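Local coordinates for protein fumarylacetoacetate hydrolase (Burkholderia xenovorans, PDB 5TI1) that probably hydrolyses fumarylacetoacetate to fumarate and acetoacetate, the last step of phenylalanine and tyrosine breakdown, with the help of a bound magnesium ion, at residues L42-F47 with I290-A295; G414-L419 with A436-P441. One frame throughout, in Å; residues are numbered along the deposited sequence.

How the contacts relate
Both contacts are closed within one chain, one after the other along the sequence. Contact 1 is the long-range one: residues 42-47 open the first strand of the N-terminal region, and the chain runs through 242 further residues before 290-295 returns to meet them, so that the start of strand 44-49, an inner strand of the N-terminal antiparallel sheet, is tied to the end of strand 284-292 in the C-terminal, metal-binding region. Contact 2 opens only after contact 1 has closed and is local, the base of the hairpin formed by strands 416-424 and 429-440. Neither nests in or crosses the other. Their centres lie 25 Å apart and their nearest atoms about 11 Å, without touching.

Contact 1 (L42-F47 with I290-A295); sequences LPFGIF and IVTLDA
A single antiparallel beta bridge joins the start of strand 44-49, in the N-terminal region, to the end of strand 284-292 in the C-terminal, metal-binding region. Phe44 and Ile290 form the hydrogen-bonded pair. Ile290 N reaches Phe44 O at 2.7 Å, nearly straight and in the carbonyl plane, whereas Phe44 N meets Ile290 O at 2.9 Å from above the plane of that carbonyl. The branched apolar side chain of Ile290 suits its packing on Phe253 and Val256 of strand 252-263. Pro43, which has no N-H to offer, stands just before the bridge and packs instead: its CB lies 3.3 Å from Ile290 O and 4.1 Å from Val291 CG2.

Thr292 CG2 comes to the edge of the Phe44 ring, in the ring plane, 3.6 Å from CE2, while Phe97 meets the same ring. Thr292 OG1 sits between backbone N and carbonyl carbon (chi1 59°) and, as N-cap of helix 293-296, accepts from Ala295 N at 3.1 Å. A water bonded to Thr292 OG1 donates to Leu42 O at 2.9 Å, bridging the two segments.

Threonine suits this place because its methyl serves the aromatic side and its hydroxyl the helix end. With every touching residue buried, the paired backbone bonds and the water satisfy polar atoms that would otherwise be costly to bury, and so hold the two regions together.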
# COMPACT_ATOMS: atom_id res chain seq x y z
N LEU B 42 -1.53 5.89 -28.86
CA LEU B 42 -0.45 4.94 -28.61
C LEU B 42 -0.31 4.67 -27.11
O LEU B 42 0.74 4.97 -26.51
CB LEU B 42 0.86 5.47 -29.20
CG LEU B 42 0.74 5.91 -30.66
CD1 LEU B 42 2.07 6.44 -31.19
CD2 LEU B 42 0.21 4.77 -31.52
N PRO B 43 -1.34 4.11 -26.46
CA PRO B 43 -1.23 3.79 -25.04
C PRO B 43 -0.55 2.45 -24.83
O PRO B 43 -0.50 1.60 -25.73
CB PRO B 43 -2.69 3.75 -24.59
CG PRO B 43 -3.41 3.19 -25.80
CD PRO B 43 -2.65 3.71 -27.02
N PHE B 44 -0.04 2.25 -23.62
CA PHE B 44 0.69 1.04 -23.25
C PHE B 44 -0.14 0.13 -22.37
O PHE B 44 -0.87 0.60 -21.48
CB PHE B 44 2.00 1.38 -22.53
CG PHE B 44 3.03 2.02 -23.41
CD1 PHE B 44 3.94 1.25 -24.10
CD2 PHE B 44 3.07 3.40 -23.54
CE1 PHE B 44 4.89 1.85 -24.92
CE2 PHE B 44 4.02 4.00 -24.36
CZ PHE B 44 4.93 3.23 -25.04
N GLY B 45 -0.01 -1.18 -22.59
CA GLY B 45 -0.68 -2.19 -21.79
C GLY B 45 0.11 -3.48 -21.79
O GLY B 45 1.19 -3.59 -22.38
N ILE B 46 -0.45 -4.48 -21.11
CA ILE B 46 0.13 -5.81 -21.01
C ILE B 46 -0.91 -6.80 -21.52
O ILE B 46 -2.03 -6.85 -21.00
CB ILE B 46 0.54 -6.15 -19.56
CG1 ILE B 46 1.67 -5.22 -19.09
CG2 ILE B 46 0.96 -7.60 -19.43
CD1 ILE B 46 2.98 -5.41 -19.82
N PHE B 47 -0.54 -7.58 -22.53
CA PHE B 47 -1.50 -8.47 -23.15
C PHE B 47 -0.89 -9.84 -23.41
O PHE B 47 0.33 -10.03 -23.38
CB PHE B 47 -2.05 -7.91 -24.47
CG PHE B 47 -1.12 -8.09 -25.63
CD1 PHE B 47 -0.01 -7.27 -25.77
CD2 PHE B 47 -1.34 -9.08 -26.57
CE1 PHE B 47 0.86 -7.44 -26.83
CE2 PHE B 47 -0.47 -9.25 -27.63
CZ PHE B 47 0.63 -8.43 -27.75
N ILE B 290 -2.66 2.35 -20.45
CA ILE B 290 -2.10 3.56 -19.84
C ILE B 290 -1.87 4.56 -20.96
O ILE B 290 -1.00 4.35 -21.81
CB ILE B 290 -0.82 3.29 -19.05
CG1 ILE B 290 -1.10 2.30 -17.91
CG2 ILE B 290 -0.33 4.59 -18.47
CD1 ILE B 290 0.11 2.06 -17.02
N VAL B 291 -2.66 5.63 -20.97
CA VAL B 291 -2.50 6.70 -21.94
C VAL B 291 -1.38 7.60 -21.43
O VAL B 291 -1.45 8.11 -20.31
CB VAL B 291 -3.80 7.49 -22.12
CG1 VAL B 291 -3.57 8.73 -22.99
CG2 VAL B 291 -4.91 6.59 -22.74
N THR B 292 -0.32 7.77 -22.24
CA THR B 292 0.86 8.49 -21.77
C THR B 292 0.57 9.97 -21.56
O THR B 292 -0.25 10.58 -22.25
CB THR B 292 2.04 8.36 -22.74
OG1 THR B 292 1.68 8.88 -24.03
CG2 THR B 292 2.49 6.91 -22.87
N LEU B 293 1.28 10.55 -20.59
CA LEU B 293 1.13 11.97 -20.34
C LEU B 293 1.50 12.80 -21.57
O LEU B 293 0.86 13.82 -21.85
CB LEU B 293 1.98 12.37 -19.13
CG LEU B 293 1.68 13.79 -18.66
CD1 LEU B 293 0.29 13.88 -18.05
CD2 LEU B 293 2.74 14.29 -17.70
N ASP B 294 2.49 12.34 -22.34
CA ASP B 294 2.83 13.01 -23.59
C ASP B 294 1.66 13.00 -24.57
O ASP B 294 1.38 14.02 -25.22
CB ASP B 294 4.06 12.35 -24.22
CG ASP B 294 5.36 12.87 -23.61
OD1 ASP B 294 5.37 14.05 -23.21
OD2 ASP B 294 6.35 12.11 -23.52
N ALA B 295 0.95 11.87 -24.69
CA ALA B 295 -0.19 11.83 -25.60
C ALA B 295 -1.28 12.80 -25.17
O ALA B 295 -2.05 13.28 -26.01
CB ALA B 295 -0.75 10.40 -25.69
O HOH W 1 2.78 7.01 -26.24

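Contact 2 (G414-L419 with A436-P441)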
# COMPACT_ATOMS: atom_id res chain seq x y z
N GLY B 414 -25.79 -7.95 -10.07
CA GLY B 414 -25.88 -8.14 -11.50
C GLY B 414 -25.78 -6.87 -12.34
O GLY B 414 -25.75 -6.97 -13.57
N ASP B 415 -25.75 -5.69 -11.72
CA ASP B 415 -25.46 -4.45 -12.45
C ASP B 415 -24.01 -4.44 -12.94
O ASP B 415 -23.09 -4.77 -12.18
CB ASP B 415 -25.67 -3.22 -11.57
CG ASP B 415 -27.12 -2.95 -11.23
OD1 ASP B 415 -28.03 -3.65 -11.73
OD2 ASP B 415 -27.33 -1.98 -10.46
N GLU B 416 -23.81 -4.03 -14.18
CA GLU B 416 -22.46 -3.80 -14.70
C GLU B 416 -22.22 -2.30 -14.80
O GLU B 416 -23.03 -1.57 -15.39
CB GLU B 416 -22.26 -4.47 -16.07
CG GLU B 416 -20.86 -4.25 -16.66
CD GLU B 416 -20.63 -5.00 -17.98
OE1 GLU B 416 -21.42 -4.81 -18.94
OE2 GLU B 416 -19.64 -5.76 -18.05
N LEU B 417 -21.12 -1.84 -14.22
CA LEU B 417 -20.77 -0.42 -14.20
C LEU B 417 -19.57 -0.22 -15.11
O LEU B 417 -18.54 -0.89 -14.92
CB LEU B 417 -20.47 0.05 -12.77
CG LEU B 417 -21.67 0.45 -11.90
CD1 LEU B 417 -22.28 1.75 -12.40
CD2 LEU B 417 -22.75 -0.64 -11.79
N THR B 418 -19.69 0.68 -16.08
CA THR B 418 -18.64 0.89 -17.07
C THR B 418 -18.23 2.36 -17.12
O THR B 418 -19.04 3.22 -17.50
CB THR B 418 -19.09 0.42 -18.46
OG1 THR B 418 -19.54 -0.94 -18.39
CG2 THR B 418 -17.92 0.51 -19.43
N LEU B 419 -16.98 2.62 -16.79
CA LEU B 419 -16.37 3.94 -16.98
C LEU B 419 -15.73 4.02 -18.35
O LEU B 419 -15.10 3.06 -18.81
CB LEU B 419 -15.29 4.20 -15.92
CG LEU B 419 -15.63 4.76 -14.54
CD1 LEU B 419 -16.57 3.87 -13.82
CD2 LEU B 419 -14.34 4.95 -13.71
N ALA B 436 -14.59 -1.55 -16.52
CA ALA B 436 -15.87 -2.18 -16.23
C ALA B 436 -15.79 -3.24 -15.12
O ALA B 436 -14.78 -3.93 -14.96
CB ALA B 436 -16.46 -2.86 -17.49
N GLY B 437 -16.89 -3.38 -14.39
CA GLY B 437 -17.04 -4.48 -13.46
C GLY B 437 -18.50 -4.77 -13.24
O GLY B 437 -19.34 -3.87 -13.31
N GLU B 438 -18.81 -6.04 -12.97
CA GLU B 438 -20.17 -6.47 -12.73
C GLU B 438 -20.26 -7.08 -11.34
O GLU B 438 -19.37 -7.81 -10.91
CB GLU B 438 -20.61 -7.46 -13.82
CG GLU B 438 -22.06 -7.93 -13.71
CD GLU B 438 -22.55 -8.60 -14.98
OE1 GLU B 438 -22.90 -9.79 -14.93
OE2 GLU B 438 -22.59 -7.94 -16.04
N ILE B 439 -21.32 -6.74 -10.60
CA ILE B 439 -21.39 -7.02 -9.17
C ILE B 439 -21.93 -8.42 -8.94
O ILE B 439 -22.97 -8.81 -9.49
CB ILE B 439 -22.25 -5.97 -8.45
CG1 ILE B 439 -21.65 -4.57 -8.61
CG2 ILE B 439 -22.43 -6.35 -6.98
CD1 ILE B 439 -20.19 -4.48 -8.26
N LEU B 440 -21.21 -9.21 -8.12
CA LEU B 440 -21.66 -10.53 -7.70
C LEU B 440 -22.38 -10.44 -6.35
O LEU B 440 -22.03 -9.60 -5.52
CB LEU B 440 -20.49 -11.48 -7.58
CG LEU B 440 -19.66 -11.59 -8.87
CD1 LEU B 440 -18.53 -12.60 -8.69
CD2 LEU B 440 -20.56 -11.98 -10.04
N PRO B 441 -23.39 -11.28 -6.13
CA PRO B 441 -24.09 -11.28 -4.84
C PRO B 441 -23.12 -11.53 -3.69
O PRO B 441 -22.12 -12.23 -3.84
CB PRO B 441 -25.10 -12.43 -4.98
CG PRO B 441 -25.28 -12.59 -6.43
CD PRO B 441 -23.98 -12.26 -7.07
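The carboxylates of Glu416 and Glu438 meet across the strands, on chains that cross obliquely, with their planes 67° apart. Glu438 OE2 comes over the side chain of Glu416, 3.5 Å from its CB, and the two OE2 atoms stay 4.2 Å apart. Both chains are extended, CG anti to the backbone N, on the face shared with Thr418 and Ala436. Such like charges may raise the proton affinity of one; Arg331, in a salt bridge with Glu416 OE1, probably offsets the repulsion, and Gln333 NE2 makes a weak hydrogen bond to Glu438 OE1 besides bonding to Gly414 O.

The backbones pair regularly from Glu416 to Thr418. Leu417 N gives a nearly straight bond to Gly437 O at 2.8 Å, and Gly437 N returns one to Leu417 O at 3.0 Å. Before that, Gly414 and Asp415 together stand opposite Ile439 as a G1 beta bulge: Gly414 N bonds to Ile439 O at 3.0 Å and Ile439 N to Asp415 O at 3.1 Å. Glycine is favoured at this first bulge position because its positive phi (80°) would crowd a CB against the preceding carbonyl. The small methyl of Ala436 fits beside Thr418, its CB 3.7 Å from Thr418 OG1, in a non-hydrogen-bonded pair whose CA atoms come close.

Leu417, from the other face, and Ile439 set buried apolar branches on Trp261 and strand 223-233; Asp415 turns away to a salt bridge with Arg408. This is the base of an antiparallel beta hairpin, strands 416-424 and 429-440, packed against the strands carrying the magnesium ligands Glu226, Glu228 and Asp260.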